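Local coordinates for protein dinoflagellate luciferase (Lingulodinium polyedrum, PDB 1VPR) that catalyses the oxidation of an open tetrapyrrole luciferin by molecular oxygen with emission of blue light, this chain being the third of its three luciferase domains, at residues 105-118 with 265-278. Sequence-based numbering, arbitrary orientation.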
ATOM      1  N   THR A 105       4.360  22.014  -2.842  1.00 24.00           N
ATOM      2  CA  THR A 105       5.446  21.468  -2.022  1.00 23.04           C
ATOM      3  C   THR A 105       5.572  19.960  -2.178  1.00 22.35           C
ATOM      4  O   THR A 105       6.250  19.316  -1.381  1.00 22.13           O
ATOM      5  CB  THR A 105       5.236  21.756  -0.504  1.00 23.52           C
ATOM      6  OG1 THR A 105       4.086  21.035  -0.050  1.00 23.54           O
ATOM      7  CG2 THR A 105       5.004  23.272  -0.238  1.00 21.29           C
ATOM      8  N   LEU A 106       4.932  19.392  -3.195  1.00 19.21           N
ATOM      9  CA  LEU A 106       4.994  17.940  -3.402  1.00 20.67           C
ATOM     10  C   LEU A 106       6.363  17.422  -3.806  1.00 20.83           C
ATOM     11  O   LEU A 106       7.157  18.137  -4.424  1.00 19.26           O
ATOM     12  CB  LEU A 106       3.978  17.509  -4.444  1.00 20.11           C
ATOM     13  CG  LEU A 106       2.553  17.616  -3.954  1.00 22.88           C
ATOM     14  CD1 LEU A 106       1.639  17.474  -5.151  1.00 26.44           C
ATOM     15  CD2 LEU A 106       2.282  16.531  -2.920  1.00 24.61           C
ATOM     16  N   CYS A 107       6.613  16.165  -3.445  1.00 17.95           N
ATOM     17  CA  CYS A 107       7.865  15.472  -3.718  1.00 17.90           C
ATOM     18  C   CYS A 107       8.174  15.436  -5.198  1.00 16.10           C
ATOM     19  O   CYS A 107       7.312  15.709  -6.037  1.00 17.27           O
ATOM     20  CB  CYS A 107       7.786  14.027  -3.191  1.00 16.99           C
ATOM     21  SG  CYS A 107       6.370  13.101  -3.907  1.00 18.21           S
ATOM     22  N   PHE A 108       9.419  15.089  -5.504  1.00 18.27           N
ATOM     23  CA  PHE A 108       9.914  14.984  -6.884  1.00 18.40           C
ATOM     24  C   PHE A 108       9.691  16.287  -7.659  1.00 19.41           C
ATOM     25  O   PHE A 108       9.466  16.262  -8.867  1.00 19.76           O
ATOM     26  CB  PHE A 108       9.227  13.825  -7.621  1.00 18.30           C
ATOM     27  CG  PHE A 108       9.658  12.450  -7.150  1.00 19.58           C
ATOM     28  CD1 PHE A 108       8.890  11.747  -6.232  1.00 18.98           C
ATOM     29  CD2 PHE A 108      10.843  11.869  -7.626  1.00 18.87           C
ATOM     30  CE1 PHE A 108       9.288  10.480  -5.783  1.00 18.78           C
ATOM     31  CE2 PHE A 108      11.251  10.601  -7.182  1.00 19.71           C
ATOM     32  CZ  PHE A 108      10.464   9.905  -6.254  1.00 19.05           C
ATOM     33  N   ASN A 109       9.772  17.412  -6.952  1.00 20.72           N
ATOM     34  CA  ASN A 109       9.547  18.727  -7.554  1.00 24.16           C
ATOM     35  C   ASN A 109       8.159  18.757  -8.175  1.00 23.12           C
ATOM     36  O   ASN A 109       7.988  19.133  -9.333  1.00 23.36           O
ATOM     37  CB  ASN A 109      10.612  19.020  -8.610  1.00 25.20           C
ATOM     38  CG  ASN A 109      11.953  19.313  -7.982  1.00 29.67           C
ATOM     39  OD1 ASN A 109      12.042  20.133  -7.057  1.00 30.27           O
ATOM     40  ND2 ASN A 109      13.004  18.652  -8.462  1.00 30.71           N
ATOM     41  N   ASN A 110       7.172  18.346  -7.376  1.00 21.83           N
ATOM     42  CA  ASN A 110       5.785  18.276  -7.797  1.00 20.52           C
ATOM     43  C   ASN A 110       5.640  17.315  -8.943  1.00 21.68           C
ATOM     44  O   ASN A 110       4.886  17.559  -9.901  1.00 21.68           O
ATOM     45  CB  ASN A 110       5.264  19.639  -8.202  1.00 23.13           C
ATOM     46  CG  ASN A 110       5.184  20.570  -7.048  1.00 24.56           C
ATOM     47  OD1 ASN A 110       4.510  20.282  -6.049  1.00 27.79           O
ATOM     48  ND2 ASN A 110       5.880  21.701  -7.153  1.00 26.79           N
ATOM     49  N   PHE A 111       6.368  16.209  -8.820  1.00 18.26           N
ATOM     50  CA  PHE A 111       6.377  15.156  -9.803  1.00 20.11           C
ATOM     51  C   PHE A 111       6.891  15.585 -11.184  1.00 20.60           C
ATOM     52  O   PHE A 111       6.702  14.859 -12.164  1.00 19.64           O
ATOM     53  CB  PHE A 111       4.969  14.559  -9.902  1.00 20.66           C
ATOM     54  CG  PHE A 111       4.472  13.971  -8.594  1.00 17.83           C
ATOM     55  CD1 PHE A 111       3.405  14.542  -7.917  1.00 19.19           C
ATOM     56  CD2 PHE A 111       5.057  12.827  -8.070  1.00 17.52           C
ATOM     57  CE1 PHE A 111       2.912  13.971  -6.729  1.00 18.45           C
ATOM     58  CE2 PHE A 111       4.570  12.246  -6.875  1.00 17.46           C
ATOM     59  CZ  PHE A 111       3.493  12.825  -6.214  1.00 15.26           C
ATOM     60  N   GLN A 112       7.564  16.734 -11.255  1.00 21.46           N
ATOM     61  CA  GLN A 112       8.101  17.205 -12.545  1.00 24.81           C
ATOM     62  C   GLN A 112       9.456  16.571 -12.849  1.00 24.85           C
ATOM     63  O   GLN A 112       9.954  16.658 -13.965  1.00 24.18           O
ATOM     64  CB  GLN A 112       8.237  18.727 -12.552  1.00 28.78           C
ATOM     65  CG  GLN A 112       6.920  19.451 -12.345  1.00 33.25           C
ATOM     66  CD  GLN A 112       7.097  20.948 -12.317  1.00 36.66           C
ATOM     67  OE1 GLN A 112       6.813  21.631 -13.300  1.00 42.62           O
ATOM     68  NE2 GLN A 112       7.584  21.470 -11.198  1.00 38.61           N
ATOM     69  N   ASP A 113      10.058  15.942 -11.845  1.00 25.36           N
ATOM     70  CA  ASP A 113      11.331  15.265 -12.039  1.00 25.55           C
ATOM     71  C   ASP A 113      11.109  14.186 -13.090  1.00 26.94           C
ATOM     72  O   ASP A 113      10.031  13.564 -13.145  1.00 27.22           O
ATOM     73  CB  ASP A 113      11.790  14.628 -10.724  1.00 27.21           C
ATOM     74  CG  ASP A 113      12.431  15.632  -9.786  1.00 29.20           C
ATOM     75  OD1 ASP A 113      12.487  15.377  -8.563  1.00 26.96           O
ATOM     76  OD2 ASP A 113      12.894  16.686 -10.282  1.00 30.46           O
ATOM     77  N   PRO A 114      12.118  13.943 -13.947  1.00 26.34           N
ATOM     78  CA  PRO A 114      12.009  12.927 -15.001  1.00 26.04           C
ATOM     79  C   PRO A 114      11.720  11.553 -14.379  1.00 24.73           C
ATOM     80  O   PRO A 114      12.470  11.074 -13.518  1.00 24.79           O
ATOM     81  CB  PRO A 114      13.385  12.965 -15.681  1.00 25.03           C
ATOM     82  CG  PRO A 114      13.935  14.286 -15.312  1.00 29.20           C
ATOM     83  CD  PRO A 114      13.479  14.506 -13.904  1.00 26.43           C
ATOM     84  N   CYS A 115      10.637  10.935 -14.820  1.00 24.49           N
ATOM     85  CA  CYS A 115      10.237   9.634 -14.301  1.00 23.81           C
ATOM     86  C   CYS A 115      10.694   8.470 -15.184  1.00 24.18           C
ATOM     87  O   CYS A 115      10.452   8.459 -16.382  1.00 22.84           O
ATOM     88  CB  CYS A 115       8.715   9.592 -14.161  1.00 26.91           C
ATOM     89  SG  CYS A 115       8.109   8.114 -13.321  1.00 25.64           S
ATOM     90  N   PRO A 116      11.353   7.466 -14.590  1.00 23.64           N
ATOM     91  CA  PRO A 116      11.820   6.308 -15.362  1.00 23.40           C
ATOM     92  C   PRO A 116      10.632   5.455 -15.791  1.00 23.65           C
ATOM     93  O   PRO A 116       9.540   5.566 -15.232  1.00 24.70           O
ATOM     94  CB  PRO A 116      12.714   5.578 -14.373  1.00 22.07           C
ATOM     95  CG  PRO A 116      11.995   5.835 -13.058  1.00 23.42           C
ATOM     96  CD  PRO A 116      11.647   7.311 -13.153  1.00 21.25           C
ATOM     97  N   GLN A 117      10.855   4.591 -16.774  1.00 23.18           N
ATOM     98  CA  GLN A 117       9.813   3.715 -17.277  1.00 26.97           C
ATOM     99  C   GLN A 117      10.518   2.479 -17.842  1.00 27.19           C
ATOM    100  O   GLN A 117      11.582   2.606 -18.453  1.00 29.55           O
ATOM    101  CB  GLN A 117       9.046   4.457 -18.366  1.00 31.55           C
ATOM    102  CG  GLN A 117       8.330   3.602 -19.377  1.00 37.72           C
ATOM    103  CD  GLN A 117       6.983   3.134 -18.901  1.00 40.53           C
ATOM    104  OE1 GLN A 117       6.259   3.880 -18.243  1.00 43.35           O
ATOM    105  NE2 GLN A 117       6.621   1.898 -19.253  1.00 43.14           N
ATOM    106  N   LEU A 118       9.963   1.291 -17.630  1.00 23.79           N
ATOM    107  CA  LEU A 118      10.614   0.099 -18.170  1.00 24.30           C
ATOM    108  C   LEU A 118      10.178  -0.088 -19.620  1.00 24.84           C
ATOM    109  O   LEU A 118       9.044   0.233 -19.992  1.00 24.89           O
ATOM    110  CB  LEU A 118      10.244  -1.149 -17.355  1.00 22.37           C
ATOM    111  CG  LEU A 118      10.619  -1.147 -15.878  1.00 21.50           C
ATOM    112  CD1 LEU A 118      10.297  -2.514 -15.246  1.00 22.06           C
ATOM    113  CD2 LEU A 118      12.098  -0.837 -15.748  1.00 21.48           C
ATOM    114  N   TRP A 265       7.401   0.328  -8.395  1.00 14.10           N
ATOM    115  CA  TRP A 265       7.458  -0.133  -9.773  1.00 16.15           C
ATOM    116  C   TRP A 265       6.379  -1.179  -9.945  1.00 15.75           C
ATOM    117  O   TRP A 265       6.421  -2.214  -9.285  1.00 16.51           O
ATOM    118  CB  TRP A 265       8.800  -0.786 -10.083  1.00 15.31           C
ATOM    119  CG  TRP A 265       9.894   0.177 -10.409  1.00 17.15           C
ATOM    120  CD1 TRP A 265      10.910   0.571  -9.594  1.00 14.56           C
ATOM    121  CD2 TRP A 265      10.085   0.864 -11.657  1.00 17.22           C
ATOM    122  NE1 TRP A 265      11.729   1.471 -10.249  1.00 16.95           N
ATOM    123  CE2 TRP A 265      11.247   1.664 -11.520  1.00 17.91           C
ATOM    124  CE3 TRP A 265       9.393   0.882 -12.874  1.00 19.03           C
ATOM    125  CZ2 TRP A 265      11.732   2.469 -12.559  1.00 15.44           C
ATOM    126  CZ3 TRP A 265       9.881   1.694 -13.916  1.00 19.06           C
ATOM    127  CH2 TRP A 265      11.035   2.467 -13.744  1.00 18.41           C
ATOM    128  N   GLU A 266       5.419  -0.907 -10.821  1.00 15.06           N
ATOM    129  CA  GLU A 266       4.331  -1.848 -11.106  1.00 15.76           C
ATOM    130  C   GLU A 266       4.896  -2.664 -12.268  1.00 17.55           C
ATOM    131  O   GLU A 266       4.906  -2.213 -13.426  1.00 18.80           O
ATOM    132  CB  GLU A 266       3.081  -1.070 -11.524  1.00 14.82           C
ATOM    133  CG  GLU A 266       1.854  -1.915 -11.843  1.00 16.46           C
ATOM    134  CD  GLU A 266       0.677  -1.045 -12.256  1.00 17.18           C
ATOM    135  OE1 GLU A 266       0.758  -0.448 -13.357  1.00 16.04           O
ATOM    136  OE2 GLU A 266      -0.309  -0.942 -11.473  1.00 14.78           O
HETATM  137  N   MSE A 267       5.370  -3.868 -11.947  1.00 17.95           N
HETATM  138  CA  MSE A 267       6.041  -4.712 -12.908  1.00 16.95           C
HETATM  139  C   MSE A 267       5.287  -5.107 -14.170  1.00 19.40           C
HETATM  140  O   MSE A 267       5.886  -5.204 -15.235  1.00 19.58           O
HETATM  141  CB  MSE A 267       6.574  -5.958 -12.204  1.00 18.59           C
HETATM  142  CG  MSE A 267       7.531  -5.675 -11.030  1.00 12.18           C
HETATM  143 SE   MSE A 267       8.985  -4.507 -11.541  1.00 21.89          SE
HETATM  144  CE  MSE A 267       9.559  -5.471 -13.129  1.00 16.25           C
ATOM    145  N   GLU A 268       3.984  -5.315 -14.087  1.00 18.96           N
ATOM    146  CA  GLU A 268       3.259  -5.712 -15.290  1.00 20.64           C
ATOM    147  C   GLU A 268       3.037  -4.617 -16.334  1.00 20.41           C
ATOM    148  O   GLU A 268       2.695  -4.929 -17.483  1.00 21.55           O
ATOM    149  CB  GLU A 268       1.924  -6.335 -14.899  1.00 20.04           C
ATOM    150  CG  GLU A 268       2.088  -7.631 -14.151  1.00 18.63           C
ATOM    151  CD  GLU A 268       2.696  -7.456 -12.768  1.00 21.18           C
ATOM    152  OE1 GLU A 268       2.222  -6.590 -12.005  1.00 24.59           O
ATOM    153  OE2 GLU A 268       3.639  -8.207 -12.440  1.00 21.87           O
ATOM    154  N   SER A 269       3.231  -3.353 -15.950  1.00 18.37           N
ATOM    155  CA  SER A 269       3.042  -2.217 -16.859  1.00 18.46           C
ATOM    156  C   SER A 269       4.346  -1.453 -17.114  1.00 17.13           C
ATOM    157  O   SER A 269       4.453  -0.666 -18.063  1.00 19.52           O
ATOM    158  CB  SER A 269       2.018  -1.256 -16.272  1.00 17.67           C
ATOM    159  OG  SER A 269       2.560  -0.584 -15.140  1.00 17.89           O
ATOM    160  N   GLY A 270       5.339  -1.696 -16.270  1.00 17.09           N
ATOM    161  CA  GLY A 270       6.620  -1.019 -16.412  1.00 19.29           C
ATOM    162  C   GLY A 270       6.564   0.417 -15.928  1.00 21.85           C
ATOM    163  O   GLY A 270       7.500   1.201 -16.167  1.00 23.74           O
ATOM    164  N   ARG A 271       5.482   0.777 -15.236  1.00 20.64           N
ATOM    165  CA  ARG A 271       5.328   2.152 -14.737  1.00 20.74           C
ATOM    166  C   ARG A 271       5.883   2.352 -13.321  1.00 18.96           C
ATOM    167  O   ARG A 271       5.769   1.464 -12.475  1.00 17.32           O
ATOM    168  CB  ARG A 271       3.849   2.549 -14.757  1.00 21.73           C
ATOM    169  CG  ARG A 271       3.257   2.699 -16.146  1.00 21.76           C
ATOM    170  CD  ARG A 271       1.809   3.171 -16.046  1.00 22.36           C
ATOM    171  NE  ARG A 271       0.970   2.184 -15.373  1.00 20.38           N
ATOM    172  CZ  ARG A 271      -0.284   2.423 -14.988  1.00 22.20           C
ATOM    173  NH1 ARG A 271      -1.000   1.480 -14.378  1.00 21.11           N
ATOM    174  NH2 ARG A 271      -0.818   3.619 -15.209  1.00 22.34           N
ATOM    175  N   CYS A 272       6.491   3.511 -13.076  1.00 17.97           N
ATOM    176  CA  CYS A 272       7.048   3.838 -11.760  1.00 18.00           C
ATOM    177  C   CYS A 272       6.112   4.856 -11.104  1.00 19.93           C
ATOM    178  O   CYS A 272       6.075   6.015 -11.526  1.00 19.34           O
ATOM    179  CB  CYS A 272       8.450   4.466 -11.911  1.00 19.29           C
ATOM    180  SG  CYS A 272       9.314   4.859 -10.337  1.00 18.50           S
ATOM    181  N   PHE A 273       5.331   4.423 -10.111  1.00 16.62           N
ATOM    182  CA  PHE A 273       4.427   5.335  -9.404  1.00 15.08           C
ATOM    183  C   PHE A 273       5.262   6.042  -8.360  1.00 15.43           C
ATOM    184  O   PHE A 273       6.019   5.413  -7.618  1.00 13.73           O
ATOM    185  CB  PHE A 273       3.289   4.570  -8.690  1.00 16.38           C
ATOM    186  CG  PHE A 273       2.235   4.017  -9.618  1.00 15.69           C
ATOM    187  CD1 PHE A 273       2.484   2.885 -10.376  1.00 16.99           C
ATOM    188  CD2 PHE A 273       0.988   4.636  -9.721  1.00 16.71           C
ATOM    189  CE1 PHE A 273       1.521   2.363 -11.225  1.00 15.53           C
ATOM    190  CE2 PHE A 273       0.007   4.130 -10.566  1.00 15.49           C
ATOM    191  CZ  PHE A 273       0.270   2.985 -11.327  1.00 16.71           C
ATOM    192  N   ARG A 274       5.130   7.354  -8.268  1.00 13.54           N
ATOM    193  CA  ARG A 274       5.914   8.071  -7.288  1.00 13.73           C
ATOM    194  C   ARG A 274       4.948   8.538  -6.231  1.00 12.17           C
ATOM    195  O   ARG A 274       3.809   8.864  -6.532  1.00 13.67           O
ATOM    196  CB  ARG A 274       6.685   9.187  -7.978  1.00 11.96           C
ATOM    197  CG  ARG A 274       7.839   8.623  -8.822  1.00 15.90           C
ATOM    198  CD  ARG A 274       8.556   9.720  -9.619  1.00 16.43           C
ATOM    199  NE  ARG A 274       7.617  10.353 -10.531  1.00 18.08           N
ATOM    200  CZ  ARG A 274       7.869  11.471 -11.197  1.00 19.12           C
ATOM    201  NH1 ARG A 274       9.050  12.067 -11.049  1.00 19.69           N
ATOM    202  NH2 ARG A 274       6.929  12.005 -11.973  1.00 17.51           N
ATOM    203  N   ILE A 275       5.398   8.591  -4.984  1.00 13.53           N
ATOM    204  CA  ILE A 275       4.452   8.864  -3.910  1.00 12.35           C
ATOM    205  C   ILE A 275       5.025   9.501  -2.665  1.00 12.82           C
ATOM    206  O   ILE A 275       6.228   9.399  -2.404  1.00 15.50           O
ATOM    207  CB  ILE A 275       3.788   7.495  -3.545  1.00 13.84           C
ATOM    208  CG1 ILE A 275       2.769   7.627  -2.406  1.00 12.48           C
ATOM    209  CG2 ILE A 275       4.893   6.480  -3.128  1.00 14.19           C
ATOM    210  CD1 ILE A 275       2.107   6.274  -2.106  1.00 14.98           C
ATOM    211  N   GLU A 276       4.172  10.208  -1.924  1.00 14.55           N
ATOM    212  CA  GLU A 276       4.580  10.773  -0.644  1.00 12.73           C
ATOM    213  C   GLU A 276       3.442  10.605   0.348  1.00 13.16           C
ATOM    214  O   GLU A 276       2.261  10.484  -0.051  1.00 12.63           O
ATOM    215  CB  GLU A 276       4.928  12.277  -0.733  1.00 12.39           C
ATOM    216  CG  GLU A 276       3.782  13.228  -1.088  1.00 14.26           C
ATOM    217  CD  GLU A 276       4.052  14.622  -0.560  1.00 19.12           C
ATOM    218  OE1 GLU A 276       5.030  15.245  -1.040  1.00 17.68           O
ATOM    219  OE2 GLU A 276       3.314  15.091   0.353  1.00 16.17           O
ATOM    220  N   ARG A 277       3.799  10.550   1.634  1.00 13.68           N
ATOM    221  CA  ARG A 277       2.810  10.526   2.714  1.00 13.11           C
ATOM    222  C   ARG A 277       3.338  11.551   3.684  1.00 11.87           C
ATOM    223  O   ARG A 277       4.512  11.495   4.044  1.00 14.52           O
ATOM    224  CB  ARG A 277       2.723   9.184   3.435  1.00 12.82           C
ATOM    225  CG  ARG A 277       1.890   8.116   2.693  1.00 14.70           C
ATOM    226  CD  ARG A 277       2.088   6.727   3.308  1.00 13.33           C
ATOM    227  NE  ARG A 277       1.137   5.776   2.730  1.00 15.03           N
ATOM    228  CZ  ARG A 277       1.176   4.463   2.941  1.00 14.26           C
ATOM    229  NH1 ARG A 277       2.115   3.950   3.722  1.00  9.78           N
ATOM    230  NH2 ARG A 277       0.283   3.663   2.352  1.00 13.16           N
ATOM    231  N   ARG A 278       2.484  12.481   4.108  1.00 12.78           N
ATOM    232  CA  ARG A 278       2.887  13.494   5.074  1.00 10.96           C
ATOM    233  C   ARG A 278       1.822  13.626   6.146  1.00 12.80           C
ATOM    234  O   ARG A 278       0.616  13.524   5.862  1.00 13.90           O
ATOM    235  CB  ARG A 278       3.129  14.862   4.400  1.00 11.36           C
ATOM    236  CG  ARG A 278       1.910  15.578   3.857  1.00 15.40           C
ATOM    237  CD  ARG A 278       2.272  17.004   3.396  1.00 17.78           C
ATOM    238  NE  ARG A 278       3.091  16.999   2.177  1.00 20.71           N
ATOM    239  CZ  ARG A 278       3.541  18.099   1.569  1.00 20.44           C
ATOM    240  NH1 ARG A 278       4.262  17.989   0.468  1.00 19.70           N
ATOM    241  NH2 ARG A 278       3.278  19.310   2.067  1.00 21.46           N
TER
HETATM  242  O   HOH W   1      11.625  10.854 -10.930  1.00 21.10           O
HETATM  243  O   HOH W   2       7.144   5.205 -15.444  1.00 23.60           O
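Phe-108 and Phe-111 meet Arg-274 from a left-handed helical turn, residues 108-111 all having positive phi although none is glycine. Arg-274 CD makes a CH-pi contact over the face of the Phe-108 ring, 3.6 Å from its centroid. A bend at chi3 (-61°) then carries the guanidinium between Cys-115 CB on one face and Phe-111 CA on the other. Arg-274 NH2 donates to Phe-111 O at 2.9 Å and its NH1 to Asp-113 O at 2.8 Å; Glu-293 forms a salt bridge with NH2. A leucine in place of Arg-274 would probably leave both carbonyls without these donors and Glu-293 without its charged mate. In this calycin-type beta barrel, residues 105-118 run along strand 271-282 on the face bearing Cys-272, Arg-274, Glu-276 and Arg-278. Cys-107 N donates to Glu-276 OE1 at 3.0 Å, on the anti side of the carboxylate. Arg-278 meets Thr-105 end-on: NH2 reaches OG1 at 2.8 Å, an oxygen also bonded to Asp-103, and NH1 donates to Thr-105 O from above its carbonyl plane. Pro-116 CG approaches Trp-265 CZ2 to 3.4 Å, Leu-118 CD2 lies over the indole's six-membered ring, and Leu-118 N bonds nearly straight to Gly-270 O (2.9 Å, 176°).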